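Long-range contacts in oxalate oxidase (Hordeum vulgare, PDB 1FI2), which oxidises oxalate with molecular oxygen to carbon dioxide and hydrogen peroxide, releasing the peroxide in the plant cell wall space, and also has superoxide dismutase activity: residues Met74-Phe79 against Glu146-Val151; Gly102-Gly107 against Gln139-Lys144. All blocks are in the same frame, centred on the assembly; numbering follows the deposited sequence.

Contact 1: Met74-Phe79 against Glu146-Val151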
ATOM      1  N   MET A  74      -6.673 -14.699  12.706  1.00  3.84           N
ATOM      2  CA  MET A  74      -7.237 -16.011  12.436  1.00  4.19           C
ATOM      3  C   MET A  74      -8.625 -16.162  13.058  1.00  4.90           C
ATOM      4  O   MET A  74      -9.118 -15.311  13.790  1.00  4.68           O
ATOM      5  CB  MET A  74      -6.395 -17.133  13.057  1.00  4.77           C
ATOM      6  CG  MET A  74      -5.022 -17.378  12.475  1.00  5.85           C
ATOM      7  SD  MET A  74      -4.042 -18.478  13.511  1.00  6.61           S
ATOM      8  CE  MET A  74      -4.499 -20.068  12.865  1.00  7.31           C
ATOM      9  N   ASN A  75      -9.237 -17.313  12.787  1.00  5.49           N
ATOM     10  CA  ASN A  75     -10.434 -17.719  13.517  1.00  5.90           C
ATOM     11  C   ASN A  75     -10.657 -19.218  13.318  1.00  5.48           C
ATOM     12  O   ASN A  75     -10.088 -19.814  12.407  1.00  5.68           O
ATOM     13  CB  ASN A  75     -11.655 -16.905  13.177  1.00  7.49           C
ATOM     14  CG  ASN A  75     -12.423 -17.107  11.911  1.00  8.83           C
ATOM     15  OD1 ASN A  75     -13.051 -16.146  11.425  1.00 10.55           O
ATOM     16  ND2 ASN A  75     -12.448 -18.299  11.328  1.00  9.14           N
ATOM     17  N   ARG A  76     -11.458 -19.793  14.199  1.00  5.12           N
ATOM     18  CA  ARG A  76     -11.829 -21.202  14.114  1.00  5.03           C
ATOM     19  C   ARG A  76     -13.340 -21.295  13.946  1.00  4.78           C
ATOM     20  O   ARG A  76     -14.068 -20.440  14.464  1.00  4.60           O
ATOM     21  CB  ARG A  76     -11.378 -21.937  15.377  1.00  5.84           C
ATOM     22  CG  ARG A  76     -11.986 -23.317  15.554  1.00  6.12           C
ATOM     23  CD  ARG A  76     -11.488 -23.987  16.833  1.00  7.11           C
ATOM     24  NE  ARG A  76     -12.116 -25.294  16.989  1.00  8.05           N
ATOM     25  CZ  ARG A  76     -11.564 -26.388  17.495  1.00  8.60           C
ATOM     26  NH1 ARG A  76     -10.312 -26.388  17.927  1.00  9.26           N
ATOM     27  NH2 ARG A  76     -12.279 -27.506  17.559  1.00  9.14           N
ATOM     28  N   VAL A  77     -13.823 -22.195  13.089  1.00  3.99           N
ATOM     29  CA  VAL A  77     -15.266 -22.378  12.939  1.00  4.52           C
ATOM     30  C   VAL A  77     -15.599 -23.862  13.120  1.00  4.48           C
ATOM     31  O   VAL A  77     -14.995 -24.722  12.481  1.00  4.11           O
ATOM     32  CB  VAL A  77     -15.844 -21.889  11.602  1.00  4.04           C
ATOM     33  CG1 VAL A  77     -17.368 -21.934  11.628  1.00  4.58           C
ATOM     34  CG2 VAL A  77     -15.401 -20.472  11.252  1.00  4.21           C
ATOM     35  N   ASP A  78     -16.526 -24.146  14.030  1.00  4.94           N
ATOM     36  CA  ASP A  78     -16.977 -25.509  14.299  1.00  5.45           C
ATOM     37  C   ASP A  78     -18.399 -25.681  13.775  1.00  5.44           C
ATOM     38  O   ASP A  78     -19.188 -24.738  13.805  1.00  5.73           O
ATOM     39  CB  ASP A  78     -16.933 -25.832  15.792  1.00  5.80           C
ATOM     40  CG  ASP A  78     -15.514 -25.888  16.326  1.00  6.21           C
ATOM     41  OD1 ASP A  78     -14.859 -26.936  16.147  1.00  7.07           O
ATOM     42  OD2 ASP A  78     -15.061 -24.888  16.911  1.00  6.59           O
ATOM     43  N   PHE A  79     -18.707 -26.854  13.220  1.00  5.43           N
ATOM     44  CA  PHE A  79     -19.995 -27.093  12.597  1.00  6.04           C
ATOM     45  C   PHE A  79     -20.691 -28.383  13.033  1.00  6.64           C
ATOM     46  O   PHE A  79     -20.136 -29.468  12.860  1.00  7.27           O
ATOM     47  CB  PHE A  79     -19.836 -27.211  11.077  1.00  5.39           C
ATOM     48  CG  PHE A  79     -19.181 -26.130  10.286  1.00  4.88           C
ATOM     49  CD1 PHE A  79     -19.940 -25.235   9.539  1.00  4.67           C
ATOM     50  CD2 PHE A  79     -17.800 -26.005  10.255  1.00  4.83           C
ATOM     51  CE1 PHE A  79     -19.329 -24.241   8.800  1.00  4.52           C
ATOM     52  CE2 PHE A  79     -17.185 -25.009   9.525  1.00  5.15           C
ATOM     53  CZ  PHE A  79     -17.955 -24.125   8.792  1.00  5.00           C
ATOM     54  N   GLU A 146     -19.229 -33.878  13.430  1.00 13.49           N
ATOM     55  CA  GLU A 146     -18.940 -32.456  13.631  1.00 13.50           C
ATOM     56  C   GLU A 146     -17.707 -32.105  12.803  1.00 12.24           C
ATOM     57  O   GLU A 146     -16.771 -32.910  12.743  1.00 12.41           O
ATOM     58  CB  GLU A 146     -18.687 -32.221  15.112  1.00 15.11           C
ATOM     59  CG  GLU A 146     -18.334 -30.802  15.516  1.00 17.43           C
ATOM     60  CD  GLU A 146     -17.952 -30.754  16.988  1.00 18.65           C
ATOM     61  OE1 GLU A 146     -17.225 -31.669  17.432  1.00 19.98           O
ATOM     62  OE2 GLU A 146     -18.378 -29.811  17.680  1.00 19.41           O
ATOM     63  N   ALA A 147     -17.699 -30.947  12.154  1.00 10.45           N
ATOM     64  CA  ALA A 147     -16.545 -30.560  11.345  1.00  9.30           C
ATOM     65  C   ALA A 147     -15.915 -29.285  11.897  1.00  8.57           C
ATOM     66  O   ALA A 147     -16.582 -28.562  12.640  1.00  8.37           O
ATOM     67  CB  ALA A 147     -16.952 -30.355   9.895  1.00  9.12           C
ATOM     68  N   TYR A 148     -14.639 -29.053  11.582  1.00  8.44           N
ATOM     69  CA  TYR A 148     -14.034 -27.791  12.020  1.00  8.51           C
ATOM     70  C   TYR A 148     -12.910 -27.382  11.075  1.00  7.29           C
ATOM     71  O   TYR A 148     -12.285 -28.210  10.416  1.00  6.72           O
ATOM     72  CB  TYR A 148     -13.621 -27.821  13.471  1.00 10.91           C
ATOM     73  CG  TYR A 148     -12.245 -28.214  13.920  1.00 12.72           C
ATOM     74  CD1 TYR A 148     -11.215 -27.280  13.993  1.00 13.60           C
ATOM     75  CD2 TYR A 148     -11.957 -29.514  14.316  1.00 13.67           C
ATOM     76  CE1 TYR A 148      -9.947 -27.633  14.423  1.00 14.22           C
ATOM     77  CE2 TYR A 148     -10.695 -29.885  14.745  1.00 14.36           C
ATOM     78  CZ  TYR A 148      -9.697 -28.937  14.799  1.00 14.69           C
ATOM     79  OH  TYR A 148      -8.437 -29.301  15.222  1.00 15.55           O
ATOM     80  N   MET A 149     -12.728 -26.070  10.967  1.00  5.59           N
ATOM     81  CA  MET A 149     -11.690 -25.487  10.133  1.00  5.05           C
ATOM     82  C   MET A 149     -11.024 -24.329  10.873  1.00  4.64           C
ATOM     83  O   MET A 149     -11.601 -23.763  11.802  1.00  4.85           O
ATOM     84  CB  MET A 149     -12.276 -24.958   8.820  1.00  4.53           C
ATOM     85  CG  MET A 149     -13.332 -23.887   9.011  1.00  4.25           C
ATOM     86  SD  MET A 149     -14.064 -23.286   7.484  1.00  3.73           S
ATOM     87  CE  MET A 149     -14.868 -21.786   8.058  1.00  4.46           C
ATOM     88  N   VAL A 150      -9.782 -24.036  10.529  1.00  4.70           N
ATOM     89  CA  VAL A 150      -9.046 -22.889  11.046  1.00  4.78           C
ATOM     90  C   VAL A 150      -8.601 -22.059   9.840  1.00  4.80           C
ATOM     91  O   VAL A 150      -8.029 -22.629   8.906  1.00  5.00           O
ATOM     92  CB  VAL A 150      -7.831 -23.293  11.893  1.00  4.96           C
ATOM     93  CG1 VAL A 150      -7.042 -22.060  12.319  1.00  5.42           C
ATOM     94  CG2 VAL A 150      -8.229 -24.091  13.129  1.00  5.39           C
ATOM     95  N   VAL A 151      -8.921 -20.768   9.826  1.00  4.98           N
ATOM     96  CA  VAL A 151      -8.571 -19.907   8.706  1.00  4.83           C
ATOM     97  C   VAL A 151      -7.714 -18.724   9.154  1.00  5.01           C
ATOM     98  O   VAL A 151      -7.728 -18.321  10.317  1.00  5.00           O
ATOM     99  CB  VAL A 151      -9.811 -19.375   7.963  1.00  5.11           C
ATOM    100  CG1 VAL A 151     -10.812 -20.470   7.614  1.00  5.31           C
ATOM    101  CG2 VAL A 151     -10.514 -18.283   8.762  1.00  5.10           C
TER
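From N75 paired with V151 to F79 paired with A147, two antiparallel strands of the germin beta-jellyroll run in continuous register, their axes 4.6 Å apart and six backbone hydrogen bonds joining N75, V77 and F79 to V151, M149 and A147. Side chains alternate between the two faces of the sheet. On the face of R76, D78, Y148 and V150, the extended R76 chain brings its guanidinium flat over the Y148 ring, planes 4° apart and CZ 3.9 Å from the ring centroid, a stacked cation-pi contact. Rotation of that guanidinium is fixed at its edge by D78, which it meets side-on: NE reaches OD2 at 3.0 Å, tilted somewhat from the carboxylate plane, and NH2 approaches the syn lone pair of OD1, also at 3.0 Å. D78 OD2 accepts a further bond from the backbone N of G46, and R76 NH1 donates to the carbonyl of L42, so the R76-D78 pair is also tied to the L42-G46 segment of the same subunit. An alanine in place of R76 would probably leave the D78 carboxylate without its charged mate and the Y148 ring without its stacked cover. M98 and M100 of a neighbouring subunit pack on V150 and Y148, placing this face at a subunit boundary. The other face, carrying N75, V77, F79, M149 and V151, turns into the barrel that holds the manganese; N75 binds oxalate, and its ND2 lies 3.2 Å from V151 CG2. With CG between the backbone N and the carbonyl carbon (chi1 60°), M149 CG lies 4.0 Å from F79 CE2, and the extended chain beyond sets the sulfur at the edge of the F79 ring, a Met-aromatic contact, while M149 CE rests 3.5 Å from V77 CG2.

Contact 2: Gly102-Gly107 against Gln139-Lys144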
ATOM      1  N   GLY A 102     -13.785 -33.527   9.393  1.00  7.65           N
ATOM      2  CA  GLY A 102     -15.094 -33.538   8.761  1.00  6.64           C
ATOM      3  C   GLY A 102     -15.061 -33.220   7.276  1.00  6.18           C
ATOM      4  O   GLY A 102     -14.024 -33.237   6.620  1.00  5.88           O
ATOM      5  N   GLU A 103     -16.254 -33.031   6.716  1.00  6.35           N
ATOM      6  CA  GLU A 103     -16.452 -32.778   5.299  1.00  6.74           C
ATOM      7  C   GLU A 103     -17.264 -31.500   5.097  1.00  5.88           C
ATOM      8  O   GLU A 103     -18.437 -31.450   5.476  1.00  5.25           O
ATOM      9  CB  GLU A 103     -17.188 -33.949   4.641  1.00  8.18           C
ATOM     10  CG  GLU A 103     -16.554 -35.312   4.847  1.00 10.02           C
ATOM     11  CD  GLU A 103     -17.349 -36.447   4.241  1.00 11.20           C
ATOM     12  OE1 GLU A 103     -16.984 -36.885   3.133  1.00 12.61           O
ATOM     13  OE2 GLU A 103     -18.323 -36.904   4.873  1.00 12.13           O
ATOM     14  N   LEU A 104     -16.647 -30.471   4.521  1.00  5.18           N
ATOM     15  CA  LEU A 104     -17.344 -29.211   4.314  1.00  4.63           C
ATOM     16  C   LEU A 104     -17.494 -28.814   2.848  1.00  4.14           C
ATOM     17  O   LEU A 104     -16.503 -28.719   2.117  1.00  3.81           O
ATOM     18  CB  LEU A 104     -16.602 -28.062   5.011  1.00  5.20           C
ATOM     19  CG  LEU A 104     -16.526 -28.017   6.531  1.00  5.85           C
ATOM     20  CD1 LEU A 104     -15.607 -26.880   6.969  1.00  6.35           C
ATOM     21  CD2 LEU A 104     -17.900 -27.832   7.156  1.00  6.06           C
ATOM     22  N   LEU A 105     -18.727 -28.518   2.445  1.00  3.42           N
ATOM     23  CA  LEU A 105     -18.967 -27.943   1.123  1.00  3.57           C
ATOM     24  C   LEU A 105     -18.603 -26.457   1.252  1.00  3.58           C
ATOM     25  O   LEU A 105     -19.171 -25.743   2.080  1.00  4.61           O
ATOM     26  CB  LEU A 105     -20.411 -28.087   0.655  1.00  3.56           C
ATOM     27  CG  LEU A 105     -20.747 -27.387  -0.670  1.00  3.54           C
ATOM     28  CD1 LEU A 105     -20.109 -28.115  -1.843  1.00  3.72           C
ATOM     29  CD2 LEU A 105     -22.250 -27.259  -0.857  1.00  3.46           C
ATOM     30  N   VAL A 106     -17.584 -26.040   0.523  1.00  3.33           N
ATOM     31  CA  VAL A 106     -17.102 -24.663   0.554  1.00  3.63           C
ATOM     32  C   VAL A 106     -17.477 -24.006  -0.774  1.00  3.59           C
ATOM     33  O   VAL A 106     -17.115 -24.546  -1.821  1.00  4.14           O
ATOM     34  CB  VAL A 106     -15.576 -24.597   0.729  1.00  3.42           C
ATOM     35  CG1 VAL A 106     -15.082 -23.152   0.719  1.00  3.29           C
ATOM     36  CG2 VAL A 106     -15.171 -25.225   2.063  1.00  3.51           C
ATOM     37  N   GLY A 107     -18.183 -22.879  -0.716  1.00  3.82           N
ATOM     38  CA  GLY A 107     -18.565 -22.230  -1.984  1.00  3.07           C
ATOM     39  C   GLY A 107     -18.090 -20.779  -2.007  1.00  3.54           C
ATOM     40  O   GLY A 107     -18.163 -20.054  -1.015  1.00  4.09           O
ATOM     41  N   GLN A 139     -19.912 -22.029   3.924  1.00  3.38           N
ATOM     42  CA  GLN A 139     -19.470 -23.387   4.212  1.00  4.03           C
ATOM     43  C   GLN A 139     -20.686 -24.160   4.743  1.00  4.18           C
ATOM     44  O   GLN A 139     -21.500 -23.595   5.470  1.00  4.32           O
ATOM     45  CB  GLN A 139     -18.315 -23.523   5.190  1.00  4.68           C
ATOM     46  CG  GLN A 139     -16.954 -23.052   4.698  1.00  5.53           C
ATOM     47  CD  GLN A 139     -16.732 -21.584   5.014  1.00  6.27           C
ATOM     48  OE1 GLN A 139     -17.228 -21.078   6.029  1.00  6.13           O
ATOM     49  NE2 GLN A 139     -16.010 -20.874   4.156  1.00  6.83           N
ATOM     50  N   PHE A 140     -20.817 -25.421   4.361  1.00  4.48           N
ATOM     51  CA  PHE A 140     -21.944 -26.257   4.783  1.00  5.05           C
ATOM     52  C   PHE A 140     -21.443 -27.648   5.150  1.00  4.54           C
ATOM     53  O   PHE A 140     -20.757 -28.283   4.345  1.00  4.23           O
ATOM     54  CB  PHE A 140     -22.963 -26.294   3.646  1.00  5.36           C
ATOM     55  CG  PHE A 140     -24.235 -27.044   3.898  1.00  5.95           C
ATOM     56  CD1 PHE A 140     -25.247 -26.493   4.660  1.00  6.65           C
ATOM     57  CD2 PHE A 140     -24.453 -28.281   3.309  1.00  7.00           C
ATOM     58  CE1 PHE A 140     -26.429 -27.173   4.880  1.00  6.93           C
ATOM     59  CE2 PHE A 140     -25.636 -28.968   3.517  1.00  7.43           C
ATOM     60  CZ  PHE A 140     -26.624 -28.413   4.306  1.00  7.26           C
ATOM     61  N   ASN A 141     -21.747 -28.129   6.357  1.00  4.99           N
ATOM     62  CA  ASN A 141     -21.284 -29.447   6.790  1.00  5.50           C
ATOM     63  C   ASN A 141     -22.116 -30.561   6.168  1.00  6.08           C
ATOM     64  O   ASN A 141     -23.255 -30.793   6.571  1.00  6.68           O
ATOM     65  CB  ASN A 141     -21.300 -29.532   8.319  1.00  5.40           C
ATOM     66  CG  ASN A 141     -20.719 -30.823   8.858  1.00  5.50           C
ATOM     67  OD1 ASN A 141     -20.291 -31.689   8.095  1.00  6.01           O
ATOM     68  ND2 ASN A 141     -20.698 -30.967  10.179  1.00  5.46           N
ATOM     69  N   VAL A 142     -21.513 -31.301   5.237  1.00  6.28           N
ATOM     70  CA  VAL A 142     -22.219 -32.354   4.522  1.00  7.35           C
ATOM     71  C   VAL A 142     -21.936 -33.740   5.088  1.00  8.33           C
ATOM     72  O   VAL A 142     -22.462 -34.731   4.573  1.00  8.40           O
ATOM     73  CB  VAL A 142     -21.886 -32.368   3.015  1.00  7.21           C
ATOM     74  CG1 VAL A 142     -22.306 -31.065   2.353  1.00  7.28           C
ATOM     75  CG2 VAL A 142     -20.408 -32.649   2.784  1.00  7.79           C
ATOM     76  N   GLY A 143     -21.117 -33.813   6.128  1.00  8.80           N
ATOM     77  CA  GLY A 143     -20.785 -35.089   6.751  1.00 10.62           C
ATOM     78  C   GLY A 143     -21.751 -35.399   7.891  1.00 11.43           C
ATOM     79  O   GLY A 143     -22.624 -34.597   8.216  1.00 11.68           O
ATOM     80  N   LYS A 144     -21.574 -36.563   8.511  1.00 12.98           N
ATOM     81  CA  LYS A 144     -22.436 -36.972   9.612  1.00 14.01           C
ATOM     82  C   LYS A 144     -21.815 -36.642  10.966  1.00 14.38           C
ATOM     83  O   LYS A 144     -22.431 -36.863  12.008  1.00 14.96           O
ATOM     84  CB  LYS A 144     -22.739 -38.467   9.570  1.00 15.03           C
ATOM     85  CG  LYS A 144     -23.317 -39.025   8.284  1.00 15.75           C
ATOM     86  CD  LYS A 144     -24.122 -40.285   8.581  1.00 16.38           C
ATOM     87  CE  LYS A 144     -24.083 -41.281   7.438  1.00 16.49           C
ATOM     88  NZ  LYS A 144     -25.263 -42.193   7.444  1.00 16.07           N
TER
HETATM   89  O   HOH W   1     -18.343 -33.606   8.697  1.00  8.68           O
HETATM   90  O   HOH W   2     -18.886 -37.787   7.582  1.00 26.22           O
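L105 and F140 hold each other by a reciprocal pair of backbone hydrogen bonds, L105 N to F140 O and F140 N to L105 O, both 2.8 Å. A third bond, from V142 N to E103 O at 3.1 Å, carries the antiparallel pairing just past the end of strand 137-141. There the chain bends in an Asx turn: with CG of N141 anti to the backbone N (chi1 -175°), OD1 accepts from G143 N at 3.0 Å, the donor tilted 34° from the amide carbonyl plane. The same OD1 accepts a hydrogen bond from a water that in turn accepts from E103 N, so one side-chain oxygen serves both the turn and the facing strand. N141 ND2 donates a hydrogen bond to the carbonyl of T145, so both ends of the amide are held. E103 OE2 reaches the turn through a second water, which donates to it and accepts from K144 N, whereas OE1 forms a salt bridge with R124. The two methyls of V142 divide between L105 and E103, CG1 lying 3.9 Å from L105 CB and CG2 the same distance from E103 CB. On the face shared by L104, V106, Q139 and N141, L104 CD2 lies 3.8 Å from N141 CA, and V106 CG2 meets Q139 CG, the two side chains side by side. Q139 is bent at chi2 (90°), which turns CD aside from an extended path; its OE1 accepts a hydrogen bond from ND2 of the oxalate-binding N85, which it would be expected to position. Strand 103-109 is flanked by strand 118-124 and strand 137-141 by strand 84-89; L104 and Q139 face F79 and M149 of the other sheet, and F140 packs on V178, in helix 176-183 of a further subunit, not the one meeting contact 1.

In the fold
Contact 1 and contact 2 belong to the two antiparallel sheets that face each other in the cupin jellyroll, with centres 11 Å apart. Along the chain contact 2 is nested within the loop that contact 1 closes: strand 73-79 comes first, then 103-109, 137-141 and 147-153, the last two in succession. The sheets meet through side chains, F79 CE2 lying 3.5 Å from L104 CD1 and M149 CE 3.2 Å from Q139 OE1, while N141 ND2 comes within 3.1 Å of F79 O. N75, which binds oxalate, and Q139, which is hydrogen-bonded to the oxalate-binding N85, reach the barrel interior around the manganese from the two facing sheets.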